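Transcriptional activator of comK gene (Bacillus halodurans, PDB 2HQB) probably serves as a membrane-anchored lipoprotein that activates the comK gene, and belongs to a family related to substrate-binding proteins of ABC transporters. Local coordinates at residues Ile132-Trp137 and Gly162-Ala167. Residues are numbered along the deposited sequence; the frame is centred on the assembly and turned at random.
Sequences IAAFPW and GEWTDA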
ATOM      1  N   ILE A 132       9.557   6.493  -9.946  1.00 50.12           N
ATOM      2  CA  ILE A 132       8.564   7.308 -10.669  1.00 46.84           C
ATOM      3  C   ILE A 132       7.338   7.283  -9.731  1.00 43.36           C
ATOM      4  O   ILE A 132       6.560   6.332  -9.714  1.00 42.38           O
ATOM      5  CB  ILE A 132       8.148   6.701 -12.025  1.00 48.81           C
ATOM      6  CG1 ILE A 132       9.364   6.552 -12.927  1.00 41.54           C
ATOM      7  CG2 ILE A 132       7.094   7.589 -12.688  1.00 43.38           C
ATOM      8  CD1 ILE A 132       9.058   6.008 -14.336  1.00 41.29           C
ATOM      9  N   ALA A 133       7.202   8.306  -8.912  1.00 43.62           N
ATOM     10  CA  ALA A 133       6.097   8.357  -7.979  1.00 47.29           C
ATOM     11  C   ALA A 133       5.125   9.450  -8.365  1.00 53.33           C
ATOM     12  O   ALA A 133       5.305  10.134  -9.378  1.00 48.81           O
ATOM     13  CB  ALA A 133       6.605   8.584  -6.581  1.00 43.26           C
ATOM     14  N   ALA A 134       4.087   9.616  -7.551  1.00 55.48           N
ATOM     15  CA  ALA A 134       3.070  10.611  -7.841  1.00 51.34           C
ATOM     16  C   ALA A 134       3.379  11.894  -7.112  1.00 51.62           C
ATOM     17  O   ALA A 134       3.395  12.976  -7.711  1.00 55.16           O
ATOM     18  CB  ALA A 134       1.696  10.077  -7.442  1.00 48.79           C
ATOM     19  N   PHE A 135       3.643  11.772  -5.816  1.00 50.26           N
ATOM     20  CA  PHE A 135       3.935  12.943  -5.010  1.00 50.21           C
ATOM     21  C   PHE A 135       5.110  12.756  -4.062  1.00 48.82           C
ATOM     22  O   PHE A 135       5.397  11.648  -3.598  1.00 47.90           O
ATOM     23  CB  PHE A 135       2.717  13.347  -4.193  1.00 46.74           C
ATOM     24  CG  PHE A 135       1.431  13.185  -4.911  1.00 46.66           C
ATOM     25  CD1 PHE A 135       0.675  12.028  -4.751  1.00 58.13           C
ATOM     26  CD2 PHE A 135       0.955  14.186  -5.748  1.00 44.82           C
ATOM     27  CE1 PHE A 135      -0.541  11.880  -5.414  1.00 49.41           C
ATOM     28  CE2 PHE A 135      -0.259  14.041  -6.415  1.00 28.97           C
ATOM     29  CZ  PHE A 135      -1.002  12.895  -6.247  1.00 37.29           C
ATOM     30  N   PRO A 136       5.775  13.867  -3.729  1.00 46.67           N
ATOM     31  CA  PRO A 136       6.938  13.974  -2.847  1.00 45.52           C
ATOM     32  C   PRO A 136       6.693  13.482  -1.419  1.00 46.41           C
ATOM     33  O   PRO A 136       7.606  12.959  -0.763  1.00 44.69           O
ATOM     34  CB  PRO A 136       7.249  15.447  -2.891  1.00 34.18           C
ATOM     35  CG  PRO A 136       6.700  15.883  -4.202  1.00 48.50           C
ATOM     36  CD  PRO A 136       5.391  15.195  -4.229  1.00 41.18           C
ATOM     37  N   TRP A 137       5.463  13.639  -0.947  1.00 40.84           N
ATOM     38  CA  TRP A 137       5.147  13.201   0.391  1.00 40.81           C
ATOM     39  C   TRP A 137       5.069  11.676   0.559  1.00 47.30           C
ATOM     40  O   TRP A 137       4.762  11.178   1.635  1.00 46.23           O
ATOM     41  CB  TRP A 137       3.853  13.846   0.849  1.00 38.10           C
ATOM     42  CG  TRP A 137       2.673  13.593  -0.027  1.00 46.28           C
ATOM     43  CD1 TRP A 137       2.107  14.457  -0.926  1.00 44.62           C
ATOM     44  CD2 TRP A 137       1.882  12.411  -0.059  1.00 41.37           C
ATOM     45  NE1 TRP A 137       1.009  13.882  -1.505  1.00 33.93           N
ATOM     46  CE2 TRP A 137       0.849  12.624  -0.992  1.00 38.41           C
ATOM     47  CE3 TRP A 137       1.948  11.186   0.613  1.00 41.39           C
ATOM     48  CZ2 TRP A 137      -0.107  11.663  -1.272  1.00 48.65           C
ATOM     49  CZ3 TRP A 137       1.005  10.238   0.336  1.00 48.82           C
ATOM     50  CH2 TRP A 137      -0.014  10.477  -0.599  1.00 51.57           C
ATOM     51  N   GLY A 162       2.194  13.743 -12.078  1.00 44.51           N
ATOM     52  CA  GLY A 162       1.286  14.627 -11.377  1.00 48.76           C
ATOM     53  C   GLY A 162       0.349  13.864 -10.451  1.00 49.64           C
ATOM     54  O   GLY A 162      -0.003  14.351  -9.386  1.00 42.85           O
ATOM     55  N   GLU A 163      -0.096  12.680 -10.895  1.00 60.85           N
ATOM     56  CA  GLU A 163      -1.014  11.833 -10.118  1.00 63.03           C
ATOM     57  C   GLU A 163      -0.822  10.304 -10.194  1.00 55.64           C
ATOM     58  O   GLU A 163       0.211   9.817 -10.641  1.00 58.90           O
ATOM     59  CB  GLU A 163      -2.464  12.162 -10.464  1.00 75.25           C
ATOM     60  CG  GLU A 163      -3.426  11.289  -9.641  1.00 93.40           C
ATOM     61  CD  GLU A 163      -4.788  11.890  -9.463  1.00 98.19           C
ATOM     62  OE1 GLU A 163      -5.337  12.363 -10.494  1.00 97.30           O
ATOM     63  OE2 GLU A 163      -5.292  11.877  -8.302  1.00101.51           O
ATOM     64  N   TRP A 164      -1.821   9.551  -9.746  1.00 49.70           N
ATOM     65  CA  TRP A 164      -1.730   8.100  -9.734  1.00 52.80           C
ATOM     66  C   TRP A 164      -2.224   7.343 -10.961  1.00 56.88           C
ATOM     67  O   TRP A 164      -1.950   6.155 -11.105  1.00 60.41           O
ATOM     68  CB  TRP A 164      -2.482   7.521  -8.551  1.00 45.55           C
ATOM     69  CG  TRP A 164      -2.335   8.228  -7.277  1.00 43.77           C
ATOM     70  CD1 TRP A 164      -3.137   9.208  -6.793  1.00 45.08           C
ATOM     71  CD2 TRP A 164      -1.378   7.946  -6.253  1.00 47.26           C
ATOM     72  NE1 TRP A 164      -2.752   9.549  -5.517  1.00 44.55           N
ATOM     73  CE2 TRP A 164      -1.668   8.791  -5.168  1.00 42.02           C
ATOM     74  CE3 TRP A 164      -0.299   7.064  -6.152  1.00 33.88           C
ATOM     75  CZ2 TRP A 164      -0.922   8.781  -4.003  1.00 44.60           C
ATOM     76  CZ3 TRP A 164       0.434   7.057  -5.004  1.00 46.46           C
ATOM     77  CH2 TRP A 164       0.127   7.910  -3.939  1.00 46.86           C
ATOM     78  N   THR A 165      -2.940   8.008 -11.848  1.00 55.48           N
ATOM     79  CA  THR A 165      -3.475   7.311 -12.994  1.00 56.11           C
ATOM     80  C   THR A 165      -2.930   7.722 -14.344  1.00 59.20           C
ATOM     81  O   THR A 165      -3.378   7.188 -15.371  1.00 63.56           O
ATOM     82  CB  THR A 165      -4.968   7.501 -13.039  1.00 56.72           C
ATOM     83  OG1 THR A 165      -5.253   8.909 -12.966  1.00 64.65           O
ATOM     84  CG2 THR A 165      -5.613   6.821 -11.873  1.00 58.23           C
ATOM     85  N   ASP A 166      -1.973   8.645 -14.365  1.00 53.66           N
ATOM     86  CA  ASP A 166      -1.411   9.109 -15.634  1.00 48.40           C
ATOM     87  C   ASP A 166      -0.322   8.189 -16.249  1.00 45.47           C
ATOM     88  O   ASP A 166       0.864   8.530 -16.249  1.00 48.89           O
ATOM     89  CB  ASP A 166      -0.843  10.508 -15.441  1.00 48.15           C
ATOM     90  CG  ASP A 166      -0.752  11.278 -16.735  1.00 52.86           C
ATOM     91  OD1 ASP A 166      -0.606  10.611 -17.794  1.00 45.76           O
ATOM     92  OD2 ASP A 166      -0.826  12.538 -16.687  1.00 44.61           O
ATOM     93  N   ALA A 167      -0.724   7.050 -16.798  1.00 37.09           N
ATOM     94  CA  ALA A 167       0.219   6.109 -17.368  1.00 37.89           C
ATOM     95  C   ALA A 167       1.066   6.749 -18.450  1.00 43.89           C
ATOM     96  O   ALA A 167       2.218   6.365 -18.694  1.00 39.86           O
ATOM     97  CB  ALA A 167      -0.524   4.893 -17.941  1.00 26.33           C
TER
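Ala134 packs its CB over one face of the Trp164 indole, 3.9 Å from the centroid of the six-membered ring and 15° off the ring normal, a CH-pi contact. The same methyl reaches the backbone of the loop 162-167, 3.5 Å from Glu163 O, where the two chains run nearly perpendicular. Phe135 illustrates how one indole face can serve two partners: its CE1 comes up beside the Ala134 methyl, on the same side of Trp164. This is an offset edge-to-face (T-shaped) pair, with planes at 73° and the phenyl centroid 5.0 Å from that of the five-membered ring. CG anti to the carbonyl carbon in Phe135 (chi1 -38°) starts the ring off beside the backbone N. On the other ring branch CE2 approaches Gly162 O. Trp137 then brings its CH2 to the edge of Trp164, 3.9 Å from CZ2. No hydrogen bond joins the segments, and an alanine in place of Trp164 would probably leave the Ala134 methyl and the Phe135 edge without their aromatic cover and Trp137 without its indole neighbour. The contact links loops following the adjacent parallel strands 128-133 and 155-160, which a beta-alpha-beta crossover through helix 139-150 connects, in a domain consistent with the periplasmic-binding-protein fold; beyond Trp164, Asp166 N-caps helix 167-178 through Lys169 N.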